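Local atomic coordinates of ABC-type transport system, sugar-family extracellular solute-binding protein (Peptoclostridium difficile 630, PDB entry 6HNI), a protein that binds tyrosine in a closed two-lobed cleft, probably delivering it to an ABC transporter, and also has adhesive properties as a surface lipoprotein. Residues A[29-34]-A[68-73]; A[35-40]-A[89-94]; A[155-160]-A[186-191]; A[209-214]-A[237-242]. The protein carries 1 engineered substitution. All coordinates share one frame; numbering follows the deposited sequence. Where two conformers were deposited one is given.

Contact 1: A[29-34]-A[68-73]. With TYR (tyrosine), chain B; EDO (1,2-ethanediol), chain E.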
# COMPACT_ATOMS: atom_id res chain seq x y z
N THR A 29 -12.61 -2.37 7.64
CA THR A 29 -11.91 -1.19 8.27
C THR A 29 -10.79 -0.78 7.33
O THR A 29 -9.86 -1.52 7.07
CB THR A 29 -11.46 -1.53 9.69
OG1 THR A 29 -10.68 -0.39 10.19
CG2 THR A 29 -10.59 -2.73 9.84
N GLN A 30 -10.95 0.43 6.80
CA GLN A 30 -10.00 0.98 5.84
C GLN A 30 -9.38 2.29 6.41
O GLN A 30 -10.09 3.12 6.92
CB GLN A 30 -10.70 1.30 4.52
CG GLN A 30 -9.80 1.76 3.41
CD GLN A 30 -10.50 1.97 2.07
OE1 GLN A 30 -11.42 1.20 1.71
NE2 GLN A 30 -10.04 2.95 1.29
N LEU A 31 -8.06 2.42 6.32
CA LEU A 31 -7.42 3.60 6.94
C LEU A 31 -7.89 4.95 6.38
O LEU A 31 -8.19 5.88 7.14
CB LEU A 31 -5.92 3.43 6.81
CG LEU A 31 -5.06 4.63 7.26
CD1 LEU A 31 -5.28 4.84 8.73
CD2 LEU A 31 -3.63 4.31 6.90
N VAL A 32 -7.92 5.03 5.05
CA VAL A 32 -8.15 6.27 4.33
C VAL A 32 -8.48 5.92 2.87
O VAL A 32 -8.10 4.88 2.41
CB VAL A 32 -6.90 7.21 4.44
CG1 VAL A 32 -5.72 6.62 3.70
CG2 VAL A 32 -7.22 8.64 3.97
N GLU A 33 -9.12 6.82 2.14
CA GLU A 33 -9.17 6.75 0.67
C GLU A 33 -7.84 7.19 0.05
O GLU A 33 -7.46 8.41 0.03
CB GLU A 33 -10.29 7.62 0.13
CG GLU A 33 -11.68 7.22 0.56
CD GLU A 33 -12.73 8.26 0.17
OE1 GLU A 33 -12.39 9.20 -0.56
OE2 GLU A 33 -13.89 8.13 0.60
N HIS A 34 -7.07 6.23 -0.42
CA HIS A 34 -6.02 6.46 -1.43
C HIS A 34 -6.15 5.30 -2.45
O HIS A 34 -6.77 4.28 -2.10
CB HIS A 34 -4.59 6.72 -0.89
CG HIS A 34 -3.87 5.59 -0.20
ND1 HIS A 34 -3.24 4.58 -0.89
CD2 HIS A 34 -3.53 5.42 1.10
CE1 HIS A 34 -2.59 3.81 -0.02
NE2 HIS A 34 -2.72 4.32 1.19
N ASN A 68 -7.74 8.55 7.79
CA ASN A 68 -6.32 8.68 8.15
C ASN A 68 -6.06 8.99 9.61
O ASN A 68 -4.92 9.30 9.98
CB ASN A 68 -5.55 9.67 7.25
CG ASN A 68 -4.46 9.00 6.44
OD1 ASN A 68 -4.06 7.86 6.70
ND2 ASN A 68 -3.94 9.72 5.46
N ASP A 69 -7.07 8.89 10.46
CA ASP A 69 -6.95 9.19 11.89
C ASP A 69 -6.63 7.91 12.67
O ASP A 69 -7.47 6.99 12.75
CB ASP A 69 -8.29 9.75 12.39
CG ASP A 69 -8.22 10.27 13.81
OD1 ASP A 69 -7.48 11.24 14.04
OD2 ASP A 69 -8.87 9.66 14.70
N MET A 70 -5.47 7.84 13.29
CA MET A 70 -5.08 6.63 14.02
C MET A 70 -6.00 6.25 15.16
O MET A 70 -6.37 5.06 15.27
CB MET A 70 -3.62 6.63 14.45
CG MET A 70 -2.66 6.69 13.28
SD MET A 70 -2.76 5.31 12.14
CE MET A 70 -2.14 6.12 10.67
N PRO A 71 -6.51 7.20 15.95
CA PRO A 71 -7.47 6.82 16.98
C PRO A 71 -8.75 6.17 16.43
O PRO A 71 -9.33 5.26 17.09
CB PRO A 71 -7.81 8.12 17.68
CG PRO A 71 -6.56 8.91 17.54
CD PRO A 71 -5.98 8.57 16.19
N THR A 72 -9.18 6.64 15.26
CA THR A 72 -10.38 6.12 14.65
C THR A 72 -10.12 4.71 14.16
O THR A 72 -11.06 3.87 14.19
CB THR A 72 -10.89 7.05 13.55
OG1 THR A 72 -11.04 8.37 14.09
CG2 THR A 72 -12.25 6.61 13.02
N THR A 73 -8.93 4.34 13.73
CA THR A 73 -8.70 2.90 13.38
C THR A 73 -8.97 2.05 14.59
O THR A 73 -9.47 0.87 14.46
CB THR A 73 -7.26 2.58 12.86
OG1 THR A 73 -6.29 2.75 13.89
CG2 THR A 73 -6.92 3.41 11.67
N TYR B . 1.67 -1.06 2.32
CA TYR B . 0.86 -0.14 3.14
C TYR B . 0.65 -0.75 4.52
O TYR B . -0.14 -0.20 5.28
CB TYR B . -0.41 0.34 2.42
CG TYR B . -0.11 1.17 1.22
CD1 TYR B . 0.48 2.46 1.39
CD2 TYR B . -0.31 0.76 -0.06
CE1 TYR B . 0.84 3.20 0.29
CE2 TYR B . 0.03 1.50 -1.18
CZ TYR B . 0.64 2.76 -0.99
OH TYR B . 1.00 3.51 -2.09
OXT TYR B . 1.31 -1.70 4.88
C1 EDO E . -10.51 10.57 3.00
O1 EDO E . -10.64 9.12 3.19
C2 EDO E . -9.65 11.26 4.07
O2 EDO E . -10.35 12.25 4.83
O HOH W 1 -9.22 -0.96 12.33

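Contact 2: A[35-40]-A[89-94]. With TYR (tyrosine), chain B.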
# COMPACT_ATOMS: atom_id res chain seq x y z
N PRO A 35 -5.66 5.47 -3.68
CA PRO A 35 -6.11 4.54 -4.73
C PRO A 35 -5.91 3.08 -4.45
O PRO A 35 -6.81 2.24 -4.73
CB PRO A 35 -5.37 5.00 -5.98
CG PRO A 35 -5.23 6.50 -5.75
CD PRO A 35 -4.98 6.63 -4.28
N ALA A 36 -4.80 2.70 -3.91
CA ALA A 36 -4.51 1.31 -3.67
C ALA A 36 -5.48 0.75 -2.66
O ALA A 36 -5.96 -0.40 -2.81
CB ALA A 36 -3.06 1.15 -3.13
N LEU A 37 -5.75 1.48 -1.59
CA LEU A 37 -6.65 0.93 -0.57
C LEU A 37 -8.06 0.79 -1.11
O LEU A 37 -8.71 -0.25 -0.85
CB LEU A 37 -6.65 1.77 0.70
CG LEU A 37 -5.26 2.07 1.32
CD1 LEU A 37 -5.42 2.63 2.69
CD2 LEU A 37 -4.32 0.87 1.35
N ASP A 38 -8.52 1.77 -1.83
CA ASP A 38 -9.86 1.73 -2.49
C ASP A 38 -9.94 0.54 -3.43
O ASP A 38 -10.98 -0.16 -3.49
CB ASP A 38 -10.08 2.99 -3.33
CG ASP A 38 -10.35 4.27 -2.50
OD1 ASP A 38 -10.48 4.21 -1.25
OD2 ASP A 38 -10.40 5.38 -3.15
N ALA A 39 -8.89 0.28 -4.17
CA ALA A 39 -8.88 -0.84 -5.15
C ALA A 39 -9.02 -2.18 -4.44
O ALA A 39 -9.76 -3.10 -4.93
CB ALA A 39 -7.63 -0.80 -6.04
N THR A 40 -8.40 -2.35 -3.29
CA THR A 40 -8.53 -3.63 -2.59
C THR A 40 -9.95 -3.84 -2.13
O THR A 40 -10.42 -5.00 -2.17
CB THR A 40 -7.58 -3.83 -1.41
OG1 THR A 40 -7.95 -2.98 -0.32
CG2 THR A 40 -6.16 -3.57 -1.80
N PHE A 89 -12.39 -7.44 7.70
CA PHE A 89 -11.46 -7.23 6.59
C PHE A 89 -10.77 -5.87 6.86
O PHE A 89 -11.42 -4.84 6.91
CB PHE A 89 -12.25 -7.18 5.28
CG PHE A 89 -11.46 -6.83 4.04
CD1 PHE A 89 -10.18 -7.33 3.80
CD2 PHE A 89 -12.04 -6.02 3.09
CE1 PHE A 89 -9.48 -6.93 2.63
CE2 PHE A 89 -11.36 -5.66 1.93
CZ PHE A 89 -10.09 -6.16 1.72
N ALA A 90 -9.45 -5.98 7.01
CA ALA A 90 -8.62 -4.77 7.39
C ALA A 90 -7.68 -4.42 6.23
O ALA A 90 -6.90 -5.25 5.75
CB ALA A 90 -7.84 -5.05 8.69
N ILE A 91 -7.74 -3.13 5.85
CA ILE A 91 -7.04 -2.64 4.70
C ILE A 91 -6.01 -1.63 5.21
O ILE A 91 -6.40 -0.55 5.64
CB ILE A 91 -8.00 -1.97 3.69
CG1 ILE A 91 -9.11 -2.96 3.23
CG2 ILE A 91 -7.26 -1.39 2.51
CD1 ILE A 91 -10.17 -2.22 2.47
N SER A 92 -4.75 -2.05 5.06
CA SER A 92 -3.50 -1.34 5.53
C SER A 92 -3.02 -1.89 6.84
O SER A 92 -3.76 -2.39 7.69
CB SER A 92 -3.66 0.18 5.63
OG SER A 92 -4.25 0.55 6.86
N THR A 93 -1.70 -1.61 7.10
CA THR A 93 -1.06 -2.02 8.32
C THR A 93 -1.72 -1.39 9.56
O THR A 93 -2.00 -2.08 10.51
CB THR A 93 0.46 -1.85 8.27
OG1 THR A 93 1.01 -2.70 7.27
CG2 THR A 93 1.11 -2.15 9.60
N PRO A 94 -1.85 -0.05 9.60
CA PRO A 94 -2.52 0.53 10.77
C PRO A 94 -3.92 -0.02 11.08
O PRO A 94 -4.25 -0.28 12.26
CB PRO A 94 -2.50 2.05 10.48
CG PRO A 94 -1.40 2.23 9.49
CD PRO A 94 -1.47 0.98 8.63
N TYR B . 1.67 -1.06 2.32
CA TYR B . 0.86 -0.14 3.14
C TYR B . 0.65 -0.75 4.52
O TYR B . -0.14 -0.20 5.28
CB TYR B . -0.41 0.34 2.42
CG TYR B . -0.11 1.17 1.22
CD1 TYR B . 0.48 2.46 1.39
CD2 TYR B . -0.31 0.76 -0.06
CE1 TYR B . 0.84 3.20 0.29
CE2 TYR B . 0.03 1.50 -1.18
CZ TYR B . 0.64 2.76 -0.99
OH TYR B . 1.00 3.51 -2.09
OXT TYR B . 1.31 -1.70 4.88

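Contact 3: A[155-160]-A[186-191]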
# COMPACT_ATOMS: atom_id res chain seq x y z
N ALA A 155 21.54 8.91 -12.07
CA ALA A 155 21.20 9.28 -10.70
C ALA A 155 22.08 8.48 -9.78
O ALA A 155 22.35 7.31 -10.04
CB ALA A 155 19.72 9.00 -10.39
N LYS A 156 22.55 9.15 -8.72
CA LYS A 156 23.34 8.48 -7.68
C LYS A 156 22.78 8.64 -6.29
O LYS A 156 23.18 7.90 -5.40
CB LYS A 156 24.81 8.95 -7.71
CG LYS A 156 25.57 8.58 -9.00
CD LYS A 156 25.95 7.10 -9.09
CE LYS A 156 27.36 6.77 -8.55
NZ LYS A 156 27.65 5.31 -8.22
N THR A 157 21.91 9.64 -6.09
CA THR A 157 21.36 9.95 -4.77
C THR A 157 19.85 9.87 -4.80
O THR A 157 19.21 10.56 -5.57
CB THR A 157 21.81 11.36 -4.24
OG1 THR A 157 23.24 11.45 -4.21
CG2 THR A 157 21.29 11.57 -2.84
N ILE A 158 19.32 9.01 -3.94
CA ILE A 158 17.88 8.69 -3.87
C ILE A 158 17.35 9.29 -2.56
O ILE A 158 17.84 8.96 -1.49
CB ILE A 158 17.64 7.16 -3.85
CG1 ILE A 158 18.26 6.52 -5.10
CG2 ILE A 158 16.15 6.86 -3.76
CD1 ILE A 158 18.36 5.02 -5.02
N GLY A 159 16.31 10.12 -2.65
CA GLY A 159 15.61 10.57 -1.47
C GLY A 159 14.44 9.64 -1.12
O GLY A 159 13.83 9.04 -2.02
N VAL A 160 14.12 9.62 0.15
CA VAL A 160 12.90 8.90 0.61
C VAL A 160 12.30 9.67 1.78
O VAL A 160 12.96 9.89 2.81
CB VAL A 160 13.23 7.44 0.97
CG1 VAL A 160 14.19 7.26 2.10
CG2 VAL A 160 11.93 6.73 1.30
N LYS A 186 23.60 6.65 -2.84
CA LYS A 186 23.42 7.34 -1.56
C LYS A 186 21.92 7.49 -1.29
O LYS A 186 21.15 7.73 -2.21
CB LYS A 186 24.04 8.74 -1.66
CG LYS A 186 23.96 9.56 -0.39
CD LYS A 186 25.00 10.68 -0.45
CE LYS A 186 24.99 11.53 0.79
NZ LYS A 186 23.91 12.53 0.68
N VAL A 187 21.50 7.35 -0.04
CA VAL A 187 20.09 7.56 0.30
C VAL A 187 20.02 8.75 1.27
O VAL A 187 20.79 8.80 2.23
CB VAL A 187 19.48 6.34 1.00
CG1 VAL A 187 18.04 6.58 1.48
CG2 VAL A 187 19.56 5.17 0.06
N VAL A 188 19.13 9.67 1.00
CA VAL A 188 18.81 10.77 1.92
C VAL A 188 17.38 10.57 2.44
O VAL A 188 16.43 10.56 1.65
CB VAL A 188 18.92 12.12 1.21
CG1 VAL A 188 18.61 13.24 2.18
CG2 VAL A 188 20.31 12.31 0.62
N GLU A 189 17.26 10.37 3.75
CA GLU A 189 15.98 10.12 4.40
C GLU A 189 15.36 11.36 4.97
O GLU A 189 16.10 12.22 5.54
CB GLU A 189 16.14 9.17 5.59
CG GLU A 189 16.62 7.81 5.26
CD GLU A 189 16.85 7.02 6.54
OE1 GLU A 189 15.91 6.84 7.35
OE2 GLU A 189 17.98 6.58 6.74
N LYS A 190 14.04 11.46 4.85
CA LYS A 190 13.29 12.49 5.55
C LYS A 190 12.11 11.83 6.26
O LYS A 190 11.05 11.58 5.67
CB LYS A 190 12.86 13.59 4.60
CG LYS A 190 12.15 14.77 5.23
CD LYS A 190 13.06 15.49 6.22
CE LYS A 190 12.43 16.78 6.76
NZ LYS A 190 13.10 17.31 7.98
N GLY A 191 12.32 11.50 7.52
CA GLY A 191 11.29 10.96 8.36
C GLY A 191 10.36 12.03 8.87
O GLY A 191 10.84 13.03 9.45

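Contact 4: A[209-214]-A[237-242]. With TYR (tyrosine), chain B.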
# COMPACT_ATOMS: atom_id res chain seq x y z
N ILE A 209 18.96 15.60 -3.82
CA ILE A 209 18.67 14.28 -4.41
C ILE A 209 18.51 14.37 -5.92
O ILE A 209 18.21 15.46 -6.47
CB ILE A 209 17.38 13.63 -3.79
CG1 ILE A 209 16.10 14.39 -4.21
CG2 ILE A 209 17.58 13.52 -2.30
CD1 ILE A 209 14.79 13.77 -3.68
N ASP A 210 18.67 13.21 -6.58
CA ASP A 210 18.50 13.12 -8.01
C ASP A 210 17.10 12.54 -8.35
O ASP A 210 16.57 12.81 -9.44
CB ASP A 210 19.58 12.22 -8.60
CG ASP A 210 21.02 12.73 -8.34
OD1 ASP A 210 21.23 13.96 -8.44
OD2 ASP A 210 21.94 11.89 -8.07
N VAL A 211 16.57 11.71 -7.44
CA VAL A 211 15.28 11.01 -7.64
C VAL A 211 14.69 10.78 -6.25
O VAL A 211 15.42 10.62 -5.28
CB VAL A 211 15.53 9.69 -8.40
CG1 VAL A 211 16.28 8.68 -7.53
CG2 VAL A 211 14.21 9.06 -8.90
N LEU A 212 13.35 10.79 -6.19
CA LEU A 212 12.59 10.45 -4.97
C LEU A 212 11.97 9.07 -5.15
O LEU A 212 11.40 8.82 -6.23
CB LEU A 212 11.50 11.41 -4.74
CG LEU A 212 10.83 11.30 -3.38
CD1 LEU A 212 11.66 11.76 -2.21
CD2 LEU A 212 9.51 12.06 -3.40
N TYR A 213 12.16 8.23 -4.16
CA TYR A 213 11.43 6.92 -4.12
C TYR A 213 10.30 7.03 -3.10
O TYR A 213 10.52 7.44 -1.96
CB TYR A 213 12.39 5.82 -3.75
CG TYR A 213 11.73 4.43 -3.72
CD1 TYR A 213 11.49 3.75 -4.89
CD2 TYR A 213 11.33 3.83 -2.54
CE1 TYR A 213 10.85 2.49 -4.85
CE2 TYR A 213 10.73 2.58 -2.53
CZ TYR A 213 10.55 1.95 -3.70
OH TYR A 213 9.90 0.68 -3.66
N VAL A 214 9.09 6.63 -3.51
CA VAL A 214 7.94 6.63 -2.62
C VAL A 214 7.58 5.19 -2.26
O VAL A 214 7.01 4.46 -3.10
CB VAL A 214 6.78 7.41 -3.22
CG1 VAL A 214 5.55 7.38 -2.31
CG2 VAL A 214 7.19 8.86 -3.53
N PRO A 237 12.52 13.49 -10.73
CA PRO A 237 11.65 12.30 -11.01
C PRO A 237 11.28 11.61 -9.72
O PRO A 237 12.11 11.42 -8.82
CB PRO A 237 12.51 11.42 -11.90
CG PRO A 237 13.75 12.19 -12.23
CD PRO A 237 13.89 13.32 -11.27
N VAL A 238 10.02 11.23 -9.63
CA VAL A 238 9.51 10.46 -8.50
C VAL A 238 9.06 9.03 -8.95
O VAL A 238 8.19 8.92 -9.81
CB VAL A 238 8.31 11.18 -7.87
CG1 VAL A 238 7.82 10.42 -6.68
CG2 VAL A 238 8.70 12.61 -7.45
N ILE A 239 9.74 8.06 -8.41
CA ILE A 239 9.39 6.63 -8.65
C ILE A 239 8.63 6.20 -7.42
O ILE A 239 9.12 6.23 -6.31
CB ILE A 239 10.65 5.78 -8.83
CG1 ILE A 239 11.48 6.24 -10.03
CG2 ILE A 239 10.28 4.32 -8.94
CD1 ILE A 239 10.76 6.40 -11.32
N ALA A 240 7.42 5.66 -7.66
CA ALA A 240 6.63 5.11 -6.56
C ALA A 240 6.62 3.59 -6.62
O ALA A 240 6.79 3.00 -7.70
CB ALA A 240 5.20 5.61 -6.62
N ALA A 241 6.34 2.98 -5.48
CA ALA A 241 6.25 1.51 -5.38
C ALA A 241 5.03 0.92 -6.09
O ALA A 241 5.11 -0.25 -6.46
CB ALA A 241 6.23 1.11 -3.93
N GLU A 242 3.99 1.70 -6.30
CA GLU A 242 2.76 1.22 -6.96
C GLU A 242 2.07 2.34 -7.67
O GLU A 242 2.55 3.49 -7.62
CB GLU A 242 1.87 0.48 -5.97
CG GLU A 242 1.37 1.28 -4.77
CD GLU A 242 0.03 1.98 -4.97
OE1 GLU A 242 -0.72 1.66 -5.94
OE2 GLU A 242 -0.31 2.86 -4.12
N TYR B . 1.67 -1.06 2.32
CA TYR B . 0.86 -0.14 3.14
C TYR B . 0.65 -0.75 4.52
O TYR B . -0.14 -0.20 5.28
CB TYR B . -0.41 0.34 2.42
CG TYR B . -0.11 1.17 1.22
CD1 TYR B . 0.48 2.46 1.39
CD2 TYR B . -0.31 0.76 -0.06
CE1 TYR B . 0.84 3.20 0.29
CE2 TYR B . 0.03 1.50 -1.18
CZ TYR B . 0.64 2.76 -0.99
OH TYR B . 1.00 3.51 -2.09
OXT TYR B . 1.31 -1.70 4.88

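Contact 1: A[29-34]-A[68-73]
Asn68 and Leu31 carry most of this contact. The Asn68 backbone N gives a nearly straight hydrogen bond to Leu31 O, at 2.8 Å. The donor sits above the carbonyl plane, not on a lone pair. The side chain of Asn68 crosses Leu31 and Val32 obliquely. OD1 rests on the Leu31 branch point, 3.4 Å from Leu31 CG. The amide carbon CG lies 3.6 Å from Val32 CB. The amide nitrogen ND2 has a weak bond to Ser222.

Asp69 turns away from the loop and begins helix 70-82. Its OD2 takes the hydroxyl of Thr72 on the anti lone pair, and the Thr72 N more weakly. This is an N-cap. Met70 starts out away from Leu31, but its chain bends at chi2 (-62°). The methyl CE thus comes back to Leu31 CD1, 3.9 Å away. Thr73 OG1 bonds to Met70 O at 2.7 Å, on a lone pair, which fixes the side-chain rotation. CG2 then lies alongside Leu31, 3.7 Å from CD1. One water bridges Thr73 O and Thr29 OG1.

The loop after strand 24-30 ends at His34, whose ring atom CE1 is 3.5 Å from CE1 of the bound tyrosine. Between the segments one direct backbone bond crosses, and the water adds a second polar link. The rest is van der Waals contact of the Asn68 amide, Met70 and Thr73 with Leu31 and Val32. Within the loop, Gln30 NE2 donates to Val32 O. The chemistry implies a loop held by this bond and the Asn68 N bond together, which helps to place His34 at the ligand.

Contact 2: A[35-40]-A[89-94]
Ile91 is the centre of this buried contact. Its CG1 is anti to the carbonyl carbon (chi1 -58°), and its CG2 is anti to the backbone N. The side chain meets helix 35-40 with both CG2 and CD1. CG2 slides past Leu37 in the opposite direction and lies 3.7 Å from Leu37 CB. The same methyl meets Thr40 tip to tip, 3.3 Å from Thr40 OG1.

Thr40 has its OG1 between the backbone N and the carbonyl carbon (chi1 71°). That crowded position is paid for by a hydrogen bond. OG1 reaches back one turn to Leu37 O at 2.9 Å, in the carbonyl plane and on a lone pair. The hydroxyl is therefore satisfied by its own helix while it touches Ile91. Leu37 puts CG beside its backbone N, and its CD1 reaches Ser92 CB at 4.2 Å.

Phe89 has its ring anti to the backbone N. One face is covered by Ile91 CG1, offset toward the rim. Thr40 O lies near the ring plane at the edge. Phe44 stacks on the same ring.

Beyond the strand the chain turns through Ser92 into helix 93-102. Thr93 N bonds to O of the bound tyrosine at 2.8 Å, almost straight. Thr93 OG1 donates to OXT at 2.6 Å. Two donors of one residue thus grip both carboxylate oxygens, and the helix N-terminus would probably stabilise their charge. Ala36 CB touches the ligand ring. A helix laid nearly antiparallel on a strand of a parallel sheet, with the ligand at the strand's C-terminal end, is typical of an alpha/beta lobe of a periplasmic binding protein.

Contact 3: A[155-160]-A[186-191]
Five backbone hydrogen bonds join strands 157-160 and 186-191 in a regular parallel pair. This ladder is the tight part of the contact. The bonds run alternately from each strand to the other, beginning with Lys186 N to Lys156 O and ending with Lys190 N to Val160 O at 2.8 Å. The straightest is Ile158 N to Lys186 O, with an angle of 176° at the hydrogen. It lies nearly along the C=O axis. CA-H groups add to the grip, as where Gly159 CA meets Val188 O at 3.2 Å. The short strand axes are inclined by 22°.

The face that holds Ile158, Val160 and Val187 is the more buried one, under helix 167-183. Val160 has CG1 between its backbone N and carbonyl carbon (chi1 63°). This methyl crosses Val187 obliquely, 4.0 Å from Val187 CG1. It also touches Glu189 CG, so the aliphatic root of the glutamate extends the apolar patch.

On the other face, Thr157 CG2 meets Val188 CG2 at 3.7 Å. Thr157 OG1 lies beside Lys186 CB at 3.8 Å, the two side chains pointing the same way. The loose, solvent side is at the lysine ends. The exposed Lys186 touches only with its first carbons, and its amine end leads away. Lys156 is exposed too, and its NZ bonds to Gly184 O.

Helix 167-183 connects the two strands in a beta-alpha-beta unit. Its Lys177 makes a salt bridge with Glu189. Helix 198-205 covers Val188 on the other face. Strand 186-192 is outermost in the four-stranded sheet, while strand 157-163 also pairs with strand 211-214.

Contact 4: A[209-214]-A[237-242]
Val214 lays its CG2 across Val238, 3.6 Å from Val238 CG1. The two side chains cross obliquely. Val214 CB also faces Ala240 CB. Leu212 is on this same face and runs alongside Val238, pointing the same way. Its CG is anti to the backbone N (chi1 -170°), and CD2 reaches Val238 CG1 at 4.0 Å.

The opposite face holds Tyr213 and Ile239. Tyr213 CG is anti to the backbone N, which sends the ring along the strand. Its OH ends 3.7 Å from Ala241 CB. Val211 CG2 touches Ile239 CG1 and comes within 3.2 Å of Pro237 O.

Four backbone bonds hold the parallel strands, from Leu212 N to Pro237 O at the start to Ala241 N to Val214 O at the end. Between them come Ile239 N to Leu212 O, 2.8 Å and nearly along the C=O axis, and Val214 N to Ile239 O. Past the strand, Glu242 bends at chi2 (91°). Its OE2 accepts the phenol hydroxyl of the bound tyrosine at 2.5 Å, a short bond. Its OE1 caps Gly244 N at the start of helix 243-247, which fixes the carboxylate.

Strand 238-240 is at one end of the four-stranded parallel sheet, and its far side makes backbone bonds to Leu251 and Ala252. Strand 211-214 pairs on its other side with strand 157-163. Helices 198-205 and 224-233 cover Leu212, and helix 224-233 also packs on Val238.

How the contacts relate
Contacts 1 and 2 belong to one lobe, contacts 3 and 4 to the other. The first pair lies 9 Å apart between centres and shares the five-stranded sheet, where strands 24-30 and 87-91 are neighbours. Their segments alternate along the chain. Contacts 3 and 4 follow in series, also 9 Å apart between centres, in the four-stranded sheet. Between lobes, the centres of contacts 2 and 4 are 22 Å apart, yet Ala36 CB touches Glu242 OE2. Contacts 1, 2 and 4 all reach the bound tyrosine. Contact 3 lies farther back in its lobe. The ligand thus bridges two alpha/beta lobes, consistent with the closed state.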